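Local coordinates for protein multicopper oxidase (Uncultured bacterium, PDB 4E9X) that probably couples the oxidation of substrates to the reduction of dioxygen to water at copper centres, some of which lie between its subunits, at residues Val39-Asp44 against Asp96-Leu101; Val45-Thr50 against Ile59-Val64; Val64-Lys67 against Ser72-Val75; Val78-Ile83 against Asp87-Lys92. One frame throughout, in Å; residues are numbered along the deposited sequence.

How the contacts relate
All four contacts lie in the same multicopper oxidase domain of the chain. Contact 1 spans the longest loop, and the other three fall between its two segments: contact 2, then contact 3, which starts at the shared Val64, then contact 4. The centres of contacts 2 and 3 are about 8 Å apart and those of contacts 2 and 4 about 9 Å, whereas contacts 1 and 4 are about 21 Å apart. Strands 44-51 and 88-94, neighbours in one sheet, carry parts of contacts 2 and 4. All four also reach the second subunit, contact 1 through Arg97 alone, and contacts 2 and 3 do so where copper is bound.

Contact 1: residues Val39-Asp44 against Asp96-Leu101; sequences VQEGDD and DRIGTL
The carbonyl O of Asp96 takes a 2.7 Å hydrogen bond from a water whose other hydrogen goes to OE2 of Glu41, at 2.8 Å. No direct hydrogen bond joins the two segments. Glu41 reaches the water with an extended chain (chi1 -179°, chi2 -179°). On the way the glutamate runs alongside Ile98, both pointing the same way, and the methyl CG2 of Ile98 settles over the flat carboxylate, 3.4 Å from Glu41 CD. The other oxygen, OE1, is held by the backbone N of Lys127. Without the carboxylate, as with an alanine here, the water is likely to lose one of its anchors, the Lys127 amide this acceptor and the Ile98 methyl its cover.

Behind the glutamate a type II turn from Gln40 to Asp43, closed by a 2.9 Å bond from Asp43 N to Gln40 O, follows strand 36-40. Gly42 sits at its third position with a positive phi, where a side chain would press on the preceding carbonyl. A second clasp runs from Gln40 N to Asp43 OD2 (2.8 Å), the donor lying well above the carboxylate plane; Arg4 forms a salt bridge to the same oxygen. Residues 96-101 lead from strand 88-94 into strand 101-104, so the contact ties together two connections between the sheets of the cupredoxin-type domain. Arg97 NH1 bonds to Ile98 O, while its NE pairs with Asp209 of the second subunit. The Glu41 carboxylate thus joins the segments through one ordered water and one methyl, a surface link of hydration and van der Waals contact.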
loop_
_atom_site.group_PDB
_atom_site.type_symbol
_atom_site.label_atom_id
_atom_site.label_comp_id
_atom_site.label_asym_id
_atom_site.label_seq_id
_atom_site.Cartn_x
_atom_site.Cartn_y
_atom_site.Cartn_z
ATOM N N VAL A 39 28.126 1.467 -9.745
ATOM C CA VAL A 39 28.873 0.714 -10.755
ATOM C C VAL A 39 28.146 0.789 -12.079
ATOM O O VAL A 39 27.042 1.366 -12.149
ATOM C CB VAL A 39 29.085 -0.737 -10.300
ATOM C CG1 VAL A 39 29.811 -0.810 -8.949
ATOM C CG2 VAL A 39 27.807 -1.577 -10.205
ATOM N N GLN A 40 28.772 0.226 -13.116
ATOM C CA GLN A 40 28.168 0.172 -14.450
ATOM C C GLN A 40 27.634 -1.212 -14.767
ATOM O O GLN A 40 28.216 -2.229 -14.322
ATOM C CB GLN A 40 29.258 0.526 -15.483
ATOM C CG GLN A 40 28.751 0.817 -16.870
ATOM C CD GLN A 40 29.857 1.480 -17.693
ATOM O OE1 GLN A 40 31.065 1.338 -17.486
ATOM N NE2 GLN A 40 29.425 2.253 -18.681
ATOM N N GLU A 41 26.553 -1.233 -15.554
ATOM C CA GLU A 41 26.026 -2.506 -16.036
ATOM C C GLU A 41 27.150 -3.336 -16.635
ATOM O O GLU A 41 27.994 -2.882 -17.429
ATOM C CB GLU A 41 25.032 -2.217 -17.144
ATOM C CG GLU A 41 24.363 -3.430 -17.740
ATOM C CD GLU A 41 23.387 -3.095 -18.868
ATOM O OE1 GLU A 41 23.183 -1.918 -19.226
ATOM O OE2 GLU A 41 22.759 -4.055 -19.372
ATOM N N GLY A 42 27.220 -4.605 -16.200
ATOM C CA GLY A 42 28.225 -5.569 -16.642
ATOM C C GLY A 42 29.459 -5.599 -15.760
ATOM O O GLY A 42 30.307 -6.473 -15.968
ATOM N N ASP A 43 29.652 -4.692 -14.809
ATOM C CA ASP A 43 30.847 -4.769 -13.988
ATOM C C ASP A 43 30.809 -6.041 -13.160
ATOM O O ASP A 43 29.753 -6.585 -12.780
ATOM C CB ASP A 43 30.980 -3.564 -13.068
ATOM C CG ASP A 43 31.375 -2.269 -13.769
ATOM O OD1 ASP A 43 31.842 -2.256 -14.923
ATOM O OD2 ASP A 43 31.223 -1.223 -13.106
ATOM N N ASP A 44 32.036 -6.534 -12.879
ATOM C CA ASP A 44 32.206 -7.616 -11.939
ATOM C C ASP A 44 32.506 -7.010 -10.579
ATOM O O ASP A 44 33.539 -6.371 -10.418
ATOM C CB ASP A 44 33.375 -8.473 -12.425
ATOM C CG ASP A 44 33.007 -9.085 -13.775
ATOM O OD1 ASP A 44 31.911 -9.685 -13.902
ATOM O OD2 ASP A 44 33.819 -8.947 -14.712
ATOM N N ASP A 96 24.632 -7.381 -13.816
ATOM C CA ASP A 96 23.966 -7.443 -15.105
ATOM C C ASP A 96 22.556 -6.904 -14.986
ATOM O O ASP A 96 21.919 -6.705 -16.014
ATOM C CB ASP A 96 23.959 -8.830 -15.722
ATOM C CG ASP A 96 23.532 -9.955 -14.849
ATOM O OD1 ASP A 96 22.943 -9.761 -13.776
ATOM O OD2 ASP A 96 23.814 -11.115 -15.261
ATOM N N ARG A 97 22.040 -6.660 -13.820
ATOM C CA ARG A 97 20.705 -6.064 -13.608
ATOM C C ARG A 97 20.856 -4.567 -13.374
ATOM O O ARG A 97 21.549 -4.175 -12.449
ATOM C CB ARG A 97 19.998 -6.759 -12.417
ATOM C CG ARG A 97 18.733 -5.929 -11.934
ATOM C CD ARG A 97 17.643 -5.918 -12.961
ATOM N NE ARG A 97 16.353 -5.945 -12.267
ATOM C CZ ARG A 97 15.820 -4.946 -11.582
ATOM N NH1 ARG A 97 16.402 -3.764 -11.467
ATOM N NH2 ARG A 97 14.641 -5.160 -11.017
ATOM N N ILE A 98 20.236 -3.753 -14.211
ATOM C CA ILE A 98 20.434 -2.313 -14.111
ATOM C C ILE A 98 19.517 -1.704 -13.063
ATOM O O ILE A 98 18.494 -2.231 -12.639
ATOM C CB ILE A 98 20.159 -1.694 -15.500
ATOM C CG1 ILE A 98 18.691 -1.855 -15.949
ATOM C CG2 ILE A 98 21.102 -2.252 -16.545
ATOM C CD1 ILE A 98 18.329 -1.309 -17.319
ATOM N N GLY A 99 19.891 -0.466 -12.713
ATOM C CA GLY A 99 18.963 0.466 -12.052
ATOM C C GLY A 99 19.234 0.677 -10.584
ATOM O O GLY A 99 20.307 0.368 -10.033
ATOM N N THR A 100 18.185 1.165 -9.908
ATOM C CA THR A 100 18.231 1.415 -8.500
ATOM C C THR A 100 18.047 0.107 -7.721
ATOM O O THR A 100 16.914 -0.393 -7.582
ATOM C CB THR A 100 17.096 2.369 -8.098
ATOM O OG1 THR A 100 17.176 3.535 -8.931
ATOM C CG2 THR A 100 17.218 2.782 -6.637
ATOM N N LEU A 101 19.164 -0.408 -7.216
ATOM C CA LEU A 101 19.139 -1.597 -6.363
ATOM C C LEU A 101 19.535 -1.204 -4.951
ATOM O O LEU A 101 19.776 -0.008 -4.657
ATOM C CB LEU A 101 20.120 -2.667 -6.902
ATOM C CG LEU A 101 20.064 -2.875 -8.422
ATOM C CD1 LEU A 101 20.993 -4.026 -8.826
ATOM C CD2 LEU A 101 18.678 -3.148 -8.930
HETATM O O HOH W 1 23.146 -6.659 -18.472
#

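Contact 2: residues Val45-Thr50 against Ile59-Val64; sequences VIVNVT and IHWHGV. With CU (copper (II) ion), chain K; CU (copper (II) ion), chain E.
Val47 presents both methyls to the far corner of the Trp61 indole: CG2 lies 3.6 Å from Trp61 CH2, and CG1 3.8 Å from the same atom, an approach oblique to the ring. The valine's two methyls lie side by side against CH2, CG1 anti to the backbone N (chi1 -178°). Two residues on, Val49 CG2 touches Ile59 CD1 at 3.6 Å where the two side chains cross at a slant. Cutting Val47 back to alanine would probably open a gap beside CH2 and CZ2 of the indole and give the ring more freedom to shift.

Trp61 is further set by Ile59 CG2, 3.5 Å above one ring face toward the rim, and by Tyr91 (edge-to-face) and Phe93 of strand 88-94. These apolar side chains fill the interior of a cupredoxin-type beta sandwich, strand 44-51 belonging to one sheet and strand 60-62 to the other. The tryptophan is the middle residue of a His-X-His sequence whose histidines face away from this core: His60 NE2 and His62 ND1 each bind a copper ion at 1.9 Å. His204 and His254 of the second subunit join them, respectively, on these ions. Further out, Asp227 of the second subunit accepts a bond from His62 NE2.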
loop_
_atom_site.group_PDB
_atom_site.type_symbol
_atom_site.label_atom_id
_atom_site.label_comp_id
_atom_site.label_asym_id
_atom_site.label_seq_id
_atom_site.Cartn_x
_atom_site.Cartn_y
_atom_site.Cartn_z
ATOM N N VAL A 45 31.612 -7.235 -9.623
ATOM C CA VAL A 45 31.727 -6.643 -8.289
ATOM C C VAL A 45 32.249 -7.687 -7.314
ATOM O O VAL A 45 31.793 -8.834 -7.303
ATOM C CB VAL A 45 30.351 -6.113 -7.860
ATOM C CG1 VAL A 45 30.455 -5.466 -6.483
ATOM C CG2 VAL A 45 29.868 -5.111 -8.872
ATOM N N ILE A 46 33.190 -7.236 -6.483
ATOM C CA ILE A 46 33.700 -8.035 -5.384
ATOM C C ILE A 46 33.569 -7.233 -4.115
ATOM O O ILE A 46 34.056 -6.092 -4.072
ATOM C CB ILE A 46 35.181 -8.404 -5.660
ATOM C CG1 ILE A 46 35.387 -9.154 -6.987
ATOM C CG2 ILE A 46 35.746 -9.193 -4.487
ATOM C CD1 ILE A 46 36.848 -9.199 -7.429
ATOM N N VAL A 47 32.901 -7.754 -3.099
ATOM C CA VAL A 47 32.769 -7.020 -1.839
ATOM C C VAL A 47 33.293 -7.923 -0.713
ATOM O O VAL A 47 32.744 -9.026 -0.457
ATOM C CB VAL A 47 31.311 -6.628 -1.571
ATOM C CG1 VAL A 47 31.280 -5.811 -0.266
ATOM C CG2 VAL A 47 30.733 -5.756 -2.670
ATOM N N ASN A 48 34.360 -7.463 -0.024
ATOM C CA ASN A 48 34.931 -8.204 1.092
ATOM C C ASN A 48 34.358 -7.597 2.374
ATOM O O ASN A 48 34.595 -6.394 2.600
ATOM C CB ASN A 48 36.462 -8.106 1.111
ATOM C CG ASN A 48 37.093 -8.490 -0.228
ATOM O OD1 ASN A 48 36.886 -9.610 -0.669
ATOM N ND2 ASN A 48 37.836 -7.578 -0.848
ATOM N N VAL A 49 33.623 -8.380 3.126
ATOM C CA VAL A 49 32.899 -7.873 4.279
ATOM C C VAL A 49 33.553 -8.370 5.584
ATOM O O VAL A 49 33.707 -9.596 5.721
ATOM C CB VAL A 49 31.437 -8.355 4.228
ATOM C CG1 VAL A 49 30.695 -7.830 5.443
ATOM C CG2 VAL A 49 30.730 -7.966 2.938
ATOM N N THR A 50 33.885 -7.468 6.493
ATOM C CA THR A 50 34.325 -7.852 7.841
ATOM C C THR A 50 33.319 -7.421 8.900
ATOM O O THR A 50 32.917 -6.265 8.983
ATOM C CB THR A 50 35.691 -7.247 8.155
ATOM O OG1 THR A 50 36.584 -7.843 7.185
ATOM C CG2 THR A 50 36.159 -7.619 9.551
ATOM N N ILE A 59 25.192 -10.012 3.853
ATOM C CA ILE A 59 24.660 -8.957 2.978
ATOM C C ILE A 59 23.960 -9.644 1.813
ATOM O O ILE A 59 24.588 -10.417 1.089
ATOM C CB ILE A 59 25.733 -8.007 2.462
ATOM C CG1 ILE A 59 26.600 -7.401 3.584
ATOM C CG2 ILE A 59 25.048 -6.877 1.648
ATOM C CD1 ILE A 59 27.577 -6.333 3.022
ATOM N N HIS A 60 22.681 -9.315 1.645
ATOM C CA HIS A 60 21.917 -9.629 0.457
ATOM C C HIS A 60 21.863 -8.422 -0.478
ATOM O O HIS A 60 21.708 -7.258 -0.071
ATOM C CB HIS A 60 20.493 -10.045 0.856
ATOM C CG HIS A 60 19.564 -10.085 -0.326
ATOM N ND1 HIS A 60 19.732 -10.926 -1.409
ATOM C CD2 HIS A 60 18.425 -9.375 -0.565
ATOM C CE1 HIS A 60 18.764 -10.687 -2.287
ATOM N NE2 HIS A 60 17.937 -9.767 -1.785
ATOM N N TRP A 61 21.992 -8.674 -1.765
ATOM C CA TRP A 61 22.083 -7.659 -2.828
ATOM C C TRP A 61 20.748 -7.662 -3.539
ATOM O O TRP A 61 20.477 -8.490 -4.405
ATOM C CB TRP A 61 23.282 -7.964 -3.771
ATOM C CG TRP A 61 24.495 -8.188 -2.895
ATOM C CD1 TRP A 61 24.930 -9.393 -2.444
ATOM C CD2 TRP A 61 25.418 -7.217 -2.355
ATOM N NE1 TRP A 61 26.059 -9.231 -1.655
ATOM C CE2 TRP A 61 26.397 -7.908 -1.573
ATOM C CE3 TRP A 61 25.493 -5.821 -2.469
ATOM C CZ2 TRP A 61 27.443 -7.247 -0.903
ATOM C CZ3 TRP A 61 26.540 -5.195 -1.787
ATOM C CH2 TRP A 61 27.506 -5.853 -1.022
ATOM N N HIS A 62 19.842 -6.788 -3.104
ATOM C CA HIS A 62 18.448 -6.815 -3.509
ATOM C C HIS A 62 18.341 -6.261 -4.905
ATOM O O HIS A 62 18.535 -5.088 -5.149
ATOM C CB HIS A 62 17.628 -6.056 -2.459
ATOM C CG HIS A 62 16.140 -6.073 -2.761
ATOM N ND1 HIS A 62 15.215 -6.358 -1.760
ATOM C CD2 HIS A 62 15.393 -5.804 -3.886
ATOM C CE1 HIS A 62 13.997 -6.247 -2.301
ATOM N NE2 HIS A 62 14.117 -5.940 -3.597
ATOM N N GLY A 63 17.848 -7.134 -5.782
ATOM C CA GLY A 63 17.674 -6.830 -7.187
ATOM C C GLY A 63 18.773 -7.423 -8.063
ATOM O O GLY A 63 18.567 -7.531 -9.289
ATOM N N VAL A 64 19.873 -7.850 -7.420
ATOM C CA VAL A 64 20.944 -8.501 -8.180
ATOM C C VAL A 64 20.535 -9.911 -8.464
ATOM O O VAL A 64 20.149 -10.677 -7.561
ATOM C CB VAL A 64 22.257 -8.479 -7.336
ATOM C CG1 VAL A 64 23.365 -9.305 -7.961
ATOM C CG2 VAL A 64 22.710 -7.015 -7.164
HETATM CU CU CU K . 16.202 -9.627 -2.438
HETATM CU CU CU E . 15.478 -6.722 0.102
#

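Contact 3: residues Val64-Lys67 against Ser72-Val75; sequences VHQK and SDGV
Val64 and Asp73 meet through a water that donates to Val64 O and to Asp73 OD1, each at 2.8 Å. Past His65, whose side chain starts away from the other segment, Gln66 turns back with a left-handed backbone and carries the direct contact. Its chain is bent at chi2 (-74°), which folds the amide over the backbone of Ser72. CG of Gln66 passes 3.7 Å from Asp73 OD1, and OE1, hydrogen-bonded to Thr69 OG1, lies 3.6 Å from Ser72 CB. NE2 of Gln66 sits 3.3 Å from Ser72 O, but the angle is too poor for a hydrogen bond; instead it donates to a second water at 2.9 Å. That water in turn donates to Asp73 OD1 at 2.7 Å, so this buried oxygen is gripped by two waters. The amide and carboxylate planes are 69° apart, and this one water links the Gln66 amide to the carboxylate across that turn.

On the facing side, Ser72 OG bonds to Lys92 N, while Asp73 uses OD2 on His206 ND1 of the second subunit and its carbonyl O on His60 ND1. Since both histidines bind copper, Asp73 is a second-shell residue of the copper site at the subunit interface, characteristic of small multicopper oxidases that build this centre between chains.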
loop_
_atom_site.group_PDB
_atom_site.type_symbol
_atom_site.label_atom_id
_atom_site.label_comp_id
_atom_site.label_asym_id
_atom_site.label_seq_id
_atom_site.Cartn_x
_atom_site.Cartn_y
_atom_site.Cartn_z
ATOM N N VAL A 64 19.873 -7.850 -7.420
ATOM C CA VAL A 64 20.944 -8.501 -8.180
ATOM C C VAL A 64 20.535 -9.911 -8.464
ATOM O O VAL A 64 20.149 -10.677 -7.561
ATOM C CB VAL A 64 22.257 -8.479 -7.336
ATOM C CG1 VAL A 64 23.365 -9.305 -7.961
ATOM C CG2 VAL A 64 22.710 -7.015 -7.164
ATOM N N HIS A 65 20.530 -10.326 -9.734
ATOM C CA HIS A 65 20.000 -11.664 -9.984
ATOM C C HIS A 65 20.871 -12.787 -9.469
ATOM O O HIS A 65 20.358 -13.893 -9.261
ATOM C CB HIS A 65 19.918 -11.838 -11.519
ATOM C CG HIS A 65 18.858 -11.014 -12.167
ATOM N ND1 HIS A 65 18.789 -10.812 -13.549
ATOM C CD2 HIS A 65 17.792 -10.410 -11.614
ATOM C CE1 HIS A 65 17.731 -10.091 -13.804
ATOM N NE2 HIS A 65 17.100 -9.823 -12.666
ATOM N N GLN A 66 22.173 -12.532 -9.325
ATOM C CA GLN A 66 23.129 -13.581 -8.960
ATOM C C GLN A 66 23.102 -14.710 -9.982
ATOM O O GLN A 66 22.996 -15.862 -9.644
ATOM C CB GLN A 66 22.857 -14.157 -7.553
ATOM C CG GLN A 66 22.870 -13.055 -6.492
ATOM C CD GLN A 66 24.275 -12.531 -6.159
ATOM O OE1 GLN A 66 25.290 -13.002 -6.651
ATOM N NE2 GLN A 66 24.272 -11.501 -5.315
ATOM N N LYS A 67 23.203 -14.337 -11.249
ATOM C CA LYS A 67 23.172 -15.263 -12.367
ATOM C C LYS A 67 24.400 -16.165 -12.286
ATOM O O LYS A 67 25.526 -15.709 -12.549
ATOM C CB LYS A 67 23.127 -14.499 -13.692
ATOM C CG LYS A 67 22.887 -15.258 -14.960
ATOM C CD LYS A 67 21.706 -16.222 -14.904
ATOM C CE LYS A 67 20.807 -16.177 -16.127
ATOM N NZ LYS A 67 19.823 -15.040 -16.028
ATOM N N SER A 72 26.342 -16.236 -3.513
ATOM C CA SER A 72 26.576 -14.878 -3.025
ATOM C C SER A 72 25.283 -14.117 -2.777
ATOM O O SER A 72 25.389 -12.899 -2.583
ATOM C CB SER A 72 27.439 -14.041 -3.974
ATOM O OG SER A 72 28.783 -14.431 -3.888
ATOM N N ASP A 73 24.125 -14.795 -2.695
ATOM C CA ASP A 73 22.878 -14.061 -2.468
ATOM C C ASP A 73 22.692 -13.545 -1.034
ATOM O O ASP A 73 21.846 -12.650 -0.791
ATOM C CB ASP A 73 21.718 -14.983 -2.867
ATOM C CG ASP A 73 20.403 -14.228 -3.048
ATOM O OD1 ASP A 73 20.394 -13.162 -3.684
ATOM O OD2 ASP A 73 19.350 -14.806 -2.604
ATOM N N GLY A 74 23.464 -14.056 -0.100
ATOM C CA GLY A 74 23.445 -13.502 1.234
ATOM C C GLY A 74 22.327 -13.945 2.136
ATOM O O GLY A 74 21.948 -13.219 3.080
ATOM N N VAL A 75 21.760 -15.154 1.935
ATOM C CA VAL A 75 20.622 -15.552 2.788
ATOM C C VAL A 75 21.069 -16.690 3.716
ATOM O O VAL A 75 21.441 -17.779 3.252
ATOM C CB VAL A 75 19.474 -16.025 1.879
ATOM C CG1 VAL A 75 18.328 -16.504 2.760
ATOM C CG2 VAL A 75 19.031 -14.858 0.996
HETATM O O HOH W 2 18.745 -12.109 -5.667
HETATM O O HOH W 3 21.878 -10.897 -3.857
#

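Contact 4: residues Val78-Ile83 against Asp87-Lys92; sequences VTQQPI and DSYTYK
Gln80 reaches across to two tyrosines. Its CB starts the contact 3.7 Å from Tyr89 OH. CG lies between the backbone N and the carbonyl carbon (chi1 68°), which sends the extended chain inward, and CD comes 3.5 Å from Tyr91 OH. OE1 accepts a 2.8 Å hydrogen bond from Tyr91 OH, the donor tilted 25° from the carbonyl plane, and OE1 lies at the edge of the Tyr91 ring, near its plane. NE2 sits over the centre of the Tyr89 ring, 3.5 Å above its plane, the amide and ring only 29° from parallel. That nitrogen donates to Gln81 O at 2.9 Å, almost within its own amide plane, which fixes the flip of the amide.

Tyr89 and Tyr91 belong to strand 88-94, antiparallel to strand 44-51 in one sheet of the cupredoxin-type sandwich, and the loop containing Gln80 folds against this strand. Tyr91 OH also pairs with Ile59 N, and Tyr89 CD2 stands over a face of the Tyr91 ring.

Ile83 packs beside them: CG1 lies 3.6 Å from Tyr89 CB, CD1 approaches Tyr91 OH at 3.7 Å, and CG2 rests against Asp87 O. Beyond it, a water donates to Asp87 OD2 and, weakly, to Pro82 O.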
loop_
_atom_site.group_PDB
_atom_site.type_symbol
_atom_site.label_atom_id
_atom_site.label_comp_id
_atom_site.label_asym_id
_atom_site.label_seq_id
_atom_site.Cartn_x
_atom_site.Cartn_y
_atom_site.Cartn_z
ATOM N N VAL A 78 20.212 -20.599 3.556
ATOM C CA VAL A 78 19.738 -20.887 2.199
ATOM C C VAL A 78 20.901 -20.847 1.218
ATOM O O VAL A 78 21.080 -21.818 0.452
ATOM C CB VAL A 78 18.597 -19.922 1.769
ATOM C CG1 VAL A 78 18.168 -20.254 0.354
ATOM C CG2 VAL A 78 17.455 -20.048 2.807
ATOM N N THR A 79 21.692 -19.759 1.262
ATOM C CA THR A 79 22.847 -19.651 0.338
ATOM C C THR A 79 24.180 -19.574 1.068
ATOM O O THR A 79 25.193 -19.747 0.357
ATOM C CB THR A 79 22.691 -18.471 -0.633
ATOM O OG1 THR A 79 22.828 -17.230 0.050
ATOM C CG2 THR A 79 21.312 -18.471 -1.269
ATOM N N GLN A 80 24.169 -19.342 2.396
ATOM C CA GLN A 80 25.428 -19.385 3.154
ATOM C C GLN A 80 25.113 -19.599 4.608
ATOM O O GLN A 80 23.957 -19.430 5.053
ATOM C CB GLN A 80 26.220 -18.079 2.985
ATOM C CG GLN A 80 25.528 -16.864 3.648
ATOM C CD GLN A 80 26.406 -15.636 3.467
ATOM O OE1 GLN A 80 26.253 -14.839 2.554
ATOM N NE2 GLN A 80 27.372 -15.497 4.378
ATOM N N GLN A 81 26.138 -19.928 5.373
ATOM C CA GLN A 81 26.068 -19.737 6.814
ATOM C C GLN A 81 26.342 -18.274 7.120
ATOM O O GLN A 81 26.995 -17.605 6.309
ATOM C CB GLN A 81 27.081 -20.689 7.444
ATOM C CG GLN A 81 26.845 -22.134 6.929
ATOM C CD GLN A 81 27.713 -23.084 7.734
ATOM O OE1 GLN A 81 28.909 -23.114 7.392
ATOM N NE2 GLN A 81 27.154 -23.779 8.713
ATOM N N PRO A 82 25.837 -17.749 8.248
ATOM C CA PRO A 82 26.016 -16.326 8.514
ATOM C C PRO A 82 27.494 -15.948 8.735
ATOM O O PRO A 82 28.340 -16.788 9.049
ATOM C CB PRO A 82 25.319 -16.164 9.869
ATOM C CG PRO A 82 24.398 -17.310 10.023
ATOM C CD PRO A 82 25.035 -18.438 9.284
ATOM N N ILE A 83 27.763 -14.649 8.623
ATOM C CA ILE A 83 29.093 -14.139 8.946
ATOM C C ILE A 83 29.135 -13.871 10.428
ATOM O O ILE A 83 28.515 -12.933 10.939
ATOM C CB ILE A 83 29.381 -12.849 8.150
ATOM C CG1 ILE A 83 29.115 -12.985 6.655
ATOM C CG2 ILE A 83 30.822 -12.385 8.440
ATOM C CD1 ILE A 83 29.123 -11.631 5.929
ATOM N N ASP A 87 34.291 -12.333 11.921
ATOM C CA ASP A 87 34.669 -13.012 10.682
ATOM C C ASP A 87 34.457 -12.134 9.468
ATOM O O ASP A 87 33.877 -11.034 9.492
ATOM C CB ASP A 87 33.900 -14.343 10.505
ATOM C CG ASP A 87 34.356 -15.364 11.553
ATOM O OD1 ASP A 87 35.434 -15.201 12.180
ATOM O OD2 ASP A 87 33.652 -16.367 11.762
ATOM N N SER A 88 34.980 -12.683 8.361
ATOM C CA SER A 88 34.870 -12.041 7.076
ATOM C C SER A 88 34.253 -12.988 6.047
ATOM O O SER A 88 34.262 -14.167 6.295
ATOM C CB SER A 88 36.221 -11.577 6.528
ATOM O OG SER A 88 36.794 -10.693 7.492
ATOM N N TYR A 89 33.803 -12.403 4.950
ATOM C CA TYR A 89 33.180 -13.137 3.859
ATOM C C TYR A 89 33.232 -12.318 2.580
ATOM O O TYR A 89 33.068 -11.095 2.642
ATOM C CB TYR A 89 31.721 -13.451 4.240
ATOM C CG TYR A 89 31.004 -14.400 3.320
ATOM C CD1 TYR A 89 31.030 -15.760 3.531
ATOM C CD2 TYR A 89 30.265 -13.959 2.235
ATOM C CE1 TYR A 89 30.355 -16.617 2.678
ATOM C CE2 TYR A 89 29.597 -14.821 1.383
ATOM C CZ TYR A 89 29.633 -16.190 1.599
ATOM O OH TYR A 89 28.961 -17.079 0.754
ATOM N N THR A 90 33.427 -12.967 1.456
ATOM C CA THR A 90 33.502 -12.253 0.166
ATOM C C THR A 90 32.341 -12.635 -0.754
ATOM O O THR A 90 32.067 -13.817 -1.021
ATOM C CB THR A 90 34.835 -12.569 -0.529
ATOM O OG1 THR A 90 35.923 -12.042 0.264
ATOM C CG2 THR A 90 34.876 -11.940 -1.921
ATOM N N TYR A 91 31.680 -11.567 -1.202
ATOM C CA TYR A 91 30.614 -11.653 -2.203
ATOM C C TYR A 91 31.189 -11.362 -3.591
ATOM O O TYR A 91 31.940 -10.385 -3.664
ATOM C CB TYR A 91 29.485 -10.646 -1.908
ATOM C CG TYR A 91 28.818 -11.022 -0.582
ATOM C CD1 TYR A 91 27.843 -12.006 -0.573
ATOM C CD2 TYR A 91 29.188 -10.438 0.640
ATOM C CE1 TYR A 91 27.173 -12.416 0.581
ATOM C CE2 TYR A 91 28.565 -10.830 1.810
ATOM C CZ TYR A 91 27.576 -11.812 1.771
ATOM O OH TYR A 91 26.979 -12.212 2.935
ATOM N N LYS A 92 30.802 -12.129 -4.606
ATOM C CA LYS A 92 31.132 -11.789 -5.986
ATOM C C LYS A 92 29.910 -11.968 -6.896
ATOM O O LYS A 92 29.234 -13.007 -6.856
ATOM C CB LYS A 92 32.260 -12.714 -6.496
ATOM C CG LYS A 92 33.499 -12.666 -5.643
ATOM C CD LYS A 92 34.629 -13.437 -6.338
ATOM C CE LYS A 92 35.967 -13.183 -5.615
ATOM N NZ LYS A 92 37.125 -13.829 -6.261
HETATM O O HOH W 4 31.600 -16.667 10.039
#